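Alginase (PDB 4Q8K) probably cleaves the polysaccharide alginate by a lyase reaction. Local coordinates at residues Gln203-Ser217 / Glu354-Thr368. Numbering follows the deposited sequence.
Sequences QTYEVFEATVKVEMS and ESKVTMTNVSYTRET
Thr-211 and Thr-360 exchange two backbone hydrogen bonds beside a beta bulge, a worked example of how neighbouring antiparallel strands of a concanavalin-like jelly roll stay paired over a long span. The bulge, at Asn-361, shifts the register by one residue, yet bonded pairs continue from Tyr-205 with Glu-367 to Glu-215 with Lys-356; the Lys-213 N to Thr-358 O bond is nearly straight (172°).

Apolar contacts gather on the inner face, next to strand 316-319 of the other sheet. There Met-359 SD meets the Phe-208 ring at its edge, 3.9 Å from CZ, a Met-aromatic contact, and Val-362 CG1 lies 3.9 Å from Phe-208 CE1. Val-212 CG1 touches Val-357 CG1 at 3.7 Å.

The polar cluster is on this face too. With its CG anti to the backbone N (chi1 -178°), Tyr-364 sends its hydroxyl diagonally across the strands to Glu-206, carboxylate and ring planes 83° apart; the other carboxylate oxygen is held by His-227 and Asn-291. A phenylalanine in place of Tyr-364 would probably leave Glu-206 OE1 relying on water and a long salt bridge to Arg-366, whose NH2 bonds Leu-197 O. Tyr-364 OH accepts from Arg-366 NH1 at 3.2 Å and donates to the anti lone pair of Glu-206 OE1 at 2.7 Å.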
loop_
_atom_site.group_PDB
_atom_site.type_symbol
_atom_site.label_atom_id
_atom_site.label_comp_id
_atom_site.label_asym_id
_atom_site.label_seq_id
_atom_site.Cartn_x
_atom_site.Cartn_y
_atom_site.Cartn_z
ATOM N N GLN A 203 -1.339 -15.652 14.056
ATOM C CA GLN A 203 -1.282 -17.036 13.614
ATOM C C GLN A 203 -0.486 -17.253 12.347
ATOM O O GLN A 203 -0.499 -18.343 11.790
ATOM C CB GLN A 203 -2.689 -17.606 13.440
ATOM C CG GLN A 203 -3.466 -17.699 14.729
ATOM C CD GLN A 203 -4.836 -18.283 14.517
ATOM O OE1 GLN A 203 -5.551 -17.891 13.591
ATOM N NE2 GLN A 203 -5.211 -19.244 15.361
ATOM N N THR A 204 0.200 -16.232 11.842
ATOM C CA THR A 204 1.092 -16.423 10.713
ATOM C C THR A 204 2.437 -15.795 10.836
ATOM O O THR A 204 2.591 -14.798 11.462
ATOM C CB THR A 204 0.564 -15.839 9.379
ATOM O OG1 THR A 204 0.236 -14.468 9.539
ATOM C CG2 THR A 204 -0.629 -16.528 8.952
ATOM N N TYR A 205 3.378 -16.358 10.109
ATOM C CA TYR A 205 4.643 -15.735 9.859
ATOM C C TYR A 205 4.679 -15.394 8.364
ATOM O O TYR A 205 4.660 -16.260 7.557
ATOM C CB TYR A 205 5.812 -16.646 10.273
ATOM C CG TYR A 205 7.148 -16.061 9.966
ATOM C CD1 TYR A 205 7.742 -15.158 10.808
ATOM C CD2 TYR A 205 7.793 -16.380 8.817
ATOM C CE1 TYR A 205 8.948 -14.611 10.511
ATOM C CE2 TYR A 205 8.990 -15.825 8.513
ATOM C CZ TYR A 205 9.555 -14.948 9.369
ATOM O OH TYR A 205 10.731 -14.415 9.034
ATOM N N GLU A 206 4.684 -14.113 8.032
ATOM C CA GLU A 206 4.738 -13.660 6.651
ATOM C C GLU A 206 5.890 -12.742 6.401
ATOM O O GLU A 206 6.194 -11.912 7.200
ATOM C CB GLU A 206 3.577 -12.781 6.290
ATOM C CG GLU A 206 2.227 -13.284 6.493
ATOM C CD GLU A 206 1.220 -12.158 6.307
ATOM O OE1 GLU A 206 0.819 -11.965 5.171
ATOM O OE2 GLU A 206 0.863 -11.526 7.295
ATOM N N VAL A 207 6.464 -12.869 5.230
ATOM C CA VAL A 207 7.505 -11.961 4.797
ATOM C C VAL A 207 7.185 -11.521 3.378
ATOM O O VAL A 207 6.991 -12.363 2.495
ATOM C CB VAL A 207 8.878 -12.651 4.787
ATOM C CG1 VAL A 207 9.944 -11.708 4.249
ATOM C CG2 VAL A 207 9.244 -13.150 6.192
ATOM N N PHE A 208 7.107 -10.209 3.160
ATOM C CA PHE A 208 6.983 -9.670 1.816
ATOM C C PHE A 208 8.176 -8.765 1.574
ATOM O O PHE A 208 8.507 -7.926 2.415
ATOM C CB PHE A 208 5.678 -8.878 1.651
ATOM C CG PHE A 208 5.551 -8.178 0.316
ATOM C CD1 PHE A 208 5.002 -8.829 -0.767
ATOM C CD2 PHE A 208 5.975 -6.861 0.155
ATOM C CE1 PHE A 208 4.872 -8.185 -2.003
ATOM C CE2 PHE A 208 5.863 -6.217 -1.063
ATOM C CZ PHE A 208 5.306 -6.882 -2.147
ATOM N N GLU A 209 8.841 -8.961 0.442
ATOM C CA GLU A 209 9.935 -8.095 0.047
ATOM C C GLU A 209 9.791 -7.749 -1.422
ATOM O O GLU A 209 9.379 -8.588 -2.223
ATOM C CB GLU A 209 11.293 -8.753 0.309
ATOM C CG GLU A 209 12.476 -7.821 0.044
ATOM C CD GLU A 209 13.751 -8.240 0.758
ATOM O OE1 GLU A 209 13.793 -9.345 1.341
ATOM O OE2 GLU A 209 14.715 -7.445 0.742
ATOM N N ALA A 210 10.119 -6.509 -1.762
ATOM C CA ALA A 210 10.072 -6.053 -3.136
ATOM C C ALA A 210 11.011 -4.871 -3.342
ATOM O O ALA A 210 11.274 -4.093 -2.416
ATOM C CB ALA A 210 8.650 -5.676 -3.514
ATOM N N THR A 211 11.547 -4.780 -4.549
ATOM C CA THR A 211 12.227 -3.592 -5.030
ATOM C C THR A 211 11.145 -2.727 -5.679
ATOM O O THR A 211 10.465 -3.157 -6.624
ATOM C CB THR A 211 13.310 -3.976 -6.054
ATOM O OG1 THR A 211 14.348 -4.707 -5.389
ATOM C CG2 THR A 211 13.911 -2.752 -6.726
ATOM N N VAL A 212 10.967 -1.521 -5.146
ATOM C CA VAL A 212 9.835 -0.685 -5.511
ATOM C C VAL A 212 10.257 0.618 -6.169
ATOM O O VAL A 212 10.945 1.436 -5.560
ATOM C CB VAL A 212 8.970 -0.329 -4.267
ATOM C CG1 VAL A 212 7.736 0.471 -4.688
ATOM C CG2 VAL A 212 8.563 -1.573 -3.504
ATOM N N LYS A 213 9.819 0.816 -7.409
ATOM C CA LYS A 213 10.035 2.089 -8.092
ATOM C C LYS A 213 8.710 2.840 -8.134
ATOM O O LYS A 213 7.669 2.253 -8.418
ATOM C CB LYS A 213 10.589 1.859 -9.500
ATOM C CG LYS A 213 10.804 3.122 -10.322
ATOM C CD LYS A 213 11.335 2.787 -11.719
ATOM C CE LYS A 213 11.408 4.030 -12.602
ATOM N NZ LYS A 213 11.994 3.763 -13.952
ATOM N N VAL A 214 8.737 4.131 -7.827
ATOM C CA VAL A 214 7.507 4.908 -7.812
ATOM C C VAL A 214 7.636 6.103 -8.739
ATOM O O VAL A 214 8.593 6.861 -8.649
ATOM C CB VAL A 214 7.140 5.388 -6.383
ATOM C CG1 VAL A 214 5.845 6.178 -6.407
ATOM C CG2 VAL A 214 7.017 4.201 -5.419
ATOM N N GLU A 215 6.685 6.238 -9.658
ATOM C CA GLU A 215 6.612 7.403 -10.529
ATOM C C GLU A 215 5.226 7.992 -10.327
ATOM O O GLU A 215 4.221 7.324 -10.578
ATOM C CB GLU A 215 6.801 6.999 -11.988
ATOM C CG GLU A 215 8.150 6.375 -12.307
ATOM C CD GLU A 215 8.139 5.662 -13.647
ATOM O OE1 GLU A 215 8.425 6.321 -14.669
ATOM O OE2 GLU A 215 7.817 4.451 -13.686
ATOM N N MET A 216 5.162 9.228 -9.841
ATOM C CA MET A 216 3.873 9.812 -9.479
ATOM C C MET A 216 3.909 11.334 -9.511
ATOM O O MET A 216 4.907 11.946 -9.130
ATOM C CB MET A 216 3.436 9.330 -8.089
ATOM C CG MET A 216 2.099 9.888 -7.604
ATOM S SD MET A 216 1.252 8.850 -6.380
ATOM C CE MET A 216 2.499 8.724 -5.089
ATOM N N SER A 217 2.800 11.931 -9.942
ATOM C CA SER A 217 2.657 13.386 -9.966
ATOM C C SER A 217 2.836 14.017 -8.593
ATOM O O SER A 217 2.470 13.428 -7.573
ATOM C CB SER A 217 1.268 13.766 -10.477
ATOM O OG SER A 217 0.981 13.129 -11.703
ATOM N N GLU A 354 -0.144 10.797 -13.151
ATOM C CA GLU A 354 0.817 9.705 -13.178
ATOM C C GLU A 354 0.838 9.063 -11.803
ATOM O O GLU A 354 0.929 9.755 -10.797
ATOM C CB GLU A 354 2.219 10.221 -13.538
ATOM C CG GLU A 354 3.270 9.132 -13.738
ATOM C CD GLU A 354 4.676 9.691 -13.911
ATOM O OE1 GLU A 354 5.452 9.110 -14.693
ATOM O OE2 GLU A 354 5.012 10.706 -13.259
ATOM N N SER A 355 0.718 7.740 -11.761
ATOM C CA SER A 355 0.876 6.995 -10.513
ATOM C C SER A 355 1.154 5.537 -10.838
ATOM O O SER A 355 0.233 4.730 -10.984
ATOM C CB SER A 355 -0.353 7.111 -9.618
ATOM O OG SER A 355 -0.145 6.413 -8.385
ATOM N N LYS A 356 2.435 5.219 -10.966
ATOM C CA LYS A 356 2.855 3.895 -11.378
ATOM C C LYS A 356 3.822 3.328 -10.352
ATOM O O LYS A 356 4.921 3.854 -10.173
ATOM C CB LYS A 356 3.530 3.951 -12.750
ATOM C CG LYS A 356 4.023 2.593 -13.240
ATOM C CD LYS A 356 4.867 2.718 -14.492
ATOM C CE LYS A 356 4.016 3.144 -15.679
ATOM N NZ LYS A 356 4.770 3.054 -16.960
ATOM N N VAL A 357 3.399 2.265 -9.678
ATOM C CA VAL A 357 4.280 1.533 -8.768
ATOM C C VAL A 357 4.772 0.255 -9.460
ATOM O O VAL A 357 3.976 -0.605 -9.840
ATOM C CB VAL A 357 3.589 1.201 -7.429
ATOM C CG1 VAL A 357 4.496 0.336 -6.540
ATOM C CG2 VAL A 357 3.210 2.482 -6.693
ATOM N N THR A 358 6.086 0.150 -9.629
ATOM C CA THR A 358 6.688 -0.998 -10.296
ATOM C C THR A 358 7.429 -1.841 -9.269
ATOM O O THR A 358 8.293 -1.335 -8.560
ATOM C CB THR A 358 7.679 -0.557 -11.386
ATOM O OG1 THR A 358 7.001 0.253 -12.354
ATOM C CG2 THR A 358 8.280 -1.763 -12.091
ATOM N N MET A 359 7.088 -3.122 -9.187
ATOM C CA MET A 359 7.727 -3.988 -8.208
ATOM C C MET A 359 8.478 -5.123 -8.878
ATOM O O MET A 359 7.931 -5.820 -9.725
ATOM C CB MET A 359 6.692 -4.547 -7.233
ATOM C CG MET A 359 6.112 -3.508 -6.319
ATOM S SD MET A 359 5.142 -4.217 -4.996
ATOM C CE MET A 359 4.298 -2.762 -4.376
ATOM N N THR A 360 9.741 -5.281 -8.491
ATOM C CA THR A 360 10.616 -6.317 -9.007
ATOM C C THR A 360 11.282 -7.026 -7.828
ATOM O O THR A 360 11.136 -6.601 -6.672
ATOM C CB THR A 360 11.712 -5.722 -9.904
ATOM O OG1 THR A 360 12.360 -4.645 -9.213
ATOM C CG2 THR A 360 11.114 -5.196 -11.223
ATOM N N ASN A 361 12.016 -8.101 -8.118
ATOM C CA ASN A 361 12.651 -8.896 -7.068
ATOM C C ASN A 361 11.678 -9.129 -5.926
ATOM O O ASN A 361 11.973 -8.833 -4.768
ATOM C CB ASN A 361 13.893 -8.195 -6.529
ATOM C CG ASN A 361 14.913 -7.900 -7.602
ATOM O OD1 ASN A 361 15.552 -6.845 -7.590
ATOM N ND2 ASN A 361 15.071 -8.823 -8.544
ATOM N N VAL A 362 10.509 -9.650 -6.260
ATOM C CA VAL A 362 9.453 -9.816 -5.284
ATOM C C VAL A 362 9.502 -11.198 -4.647
ATOM O O VAL A 362 9.707 -12.198 -5.334
ATOM C CB VAL A 362 8.086 -9.615 -5.945
ATOM C CG1 VAL A 362 6.968 -9.734 -4.923
ATOM C CG2 VAL A 362 8.051 -8.257 -6.640
ATOM N N SER A 363 9.320 -11.251 -3.333
ATOM C CA SER A 363 9.123 -12.525 -2.654
ATOM C C SER A 363 8.015 -12.437 -1.611
ATOM O O SER A 363 7.759 -11.387 -1.033
ATOM C CB SER A 363 10.428 -13.039 -2.035
ATOM O OG SER A 363 10.944 -12.110 -1.104
ATOM N N TYR A 364 7.318 -13.533 -1.420
ATOM C CA TYR A 364 6.318 -13.624 -0.393
ATOM C C TYR A 364 6.328 -15.004 0.208
ATOM O O TYR A 364 6.293 -15.961 -0.488
ATOM C CB TYR A 364 4.917 -13.312 -0.916
ATOM C CG TYR A 364 3.887 -13.356 0.139
ATOM C CD1 TYR A 364 3.746 -12.348 1.052
ATOM C CD2 TYR A 364 3.061 -14.433 0.254
ATOM C CE1 TYR A 364 2.784 -12.411 2.022
ATOM C CE2 TYR A 364 2.118 -14.514 1.221
ATOM C CZ TYR A 364 1.974 -13.517 2.110
ATOM O OH TYR A 364 1.041 -13.655 3.077
ATOM N N THR A 365 6.400 -15.071 1.519
ATOM C CA THR A 365 6.248 -16.337 2.208
ATOM C C THR A 365 5.227 -16.218 3.288
ATOM O O THR A 365 5.101 -15.206 3.911
ATOM C CB THR A 365 7.557 -16.834 2.850
ATOM O OG1 THR A 365 7.828 -16.055 3.989
ATOM C CG2 THR A 365 8.694 -16.734 1.945
ATOM N N ARG A 366 4.526 -17.317 3.504
ATOM C CA ARG A 366 3.453 -17.389 4.433
ATOM C C ARG A 366 3.414 -18.757 5.107
ATOM O O ARG A 366 3.282 -19.746 4.456
ATOM C CB ARG A 366 2.153 -17.198 3.693
ATOM C CG ARG A 366 0.910 -17.259 4.518
ATOM C CD ARG A 366 -0.311 -17.188 3.612
ATOM N NE ARG A 366 -1.524 -17.124 4.386
ATOM C CZ ARG A 366 -1.972 -16.032 4.958
ATOM N NH1 ARG A 366 -1.317 -14.922 4.821
ATOM N NH2 ARG A 366 -3.060 -16.064 5.658
ATOM N N GLU A 367 3.578 -18.771 6.414
ATOM C CA GLU A 367 3.392 -19.970 7.221
ATOM C C GLU A 367 2.421 -19.783 8.358
ATOM O O GLU A 367 2.483 -18.849 9.103
ATOM C CB GLU A 367 4.716 -20.515 7.743
ATOM C CG GLU A 367 5.750 -19.492 8.098
ATOM C CD GLU A 367 7.088 -19.754 7.446
ATOM O OE1 GLU A 367 7.115 -20.183 6.290
ATOM O OE2 GLU A 367 8.117 -19.535 8.101
ATOM N N THR A 368 1.507 -20.714 8.492
ATOM C CA THR A 368 0.443 -20.566 9.455
ATOM C C THR A 368 0.599 -21.526 10.642
ATOM O O THR A 368 1.175 -22.588 10.508
ATOM C CB THR A 368 -0.910 -20.774 8.776
ATOM O OG1 THR A 368 -0.909 -20.088 7.535
ATOM C CG2 THR A 368 -1.990 -20.216 9.614
HETATM O O HOH W 1 -2.057 -12.088 5.450
HETATM O O HOH W 2 9.431 -12.990 1.085
HETATM O O HOH W 3 11.063 -2.189 -9.207
HETATM O O HOH W 4 13.731 -6.777 -3.302
HETATM O O HOH W 5 7.182 2.906 -11.538
HETATM O O HOH W 6 6.503 5.517 -16.554
#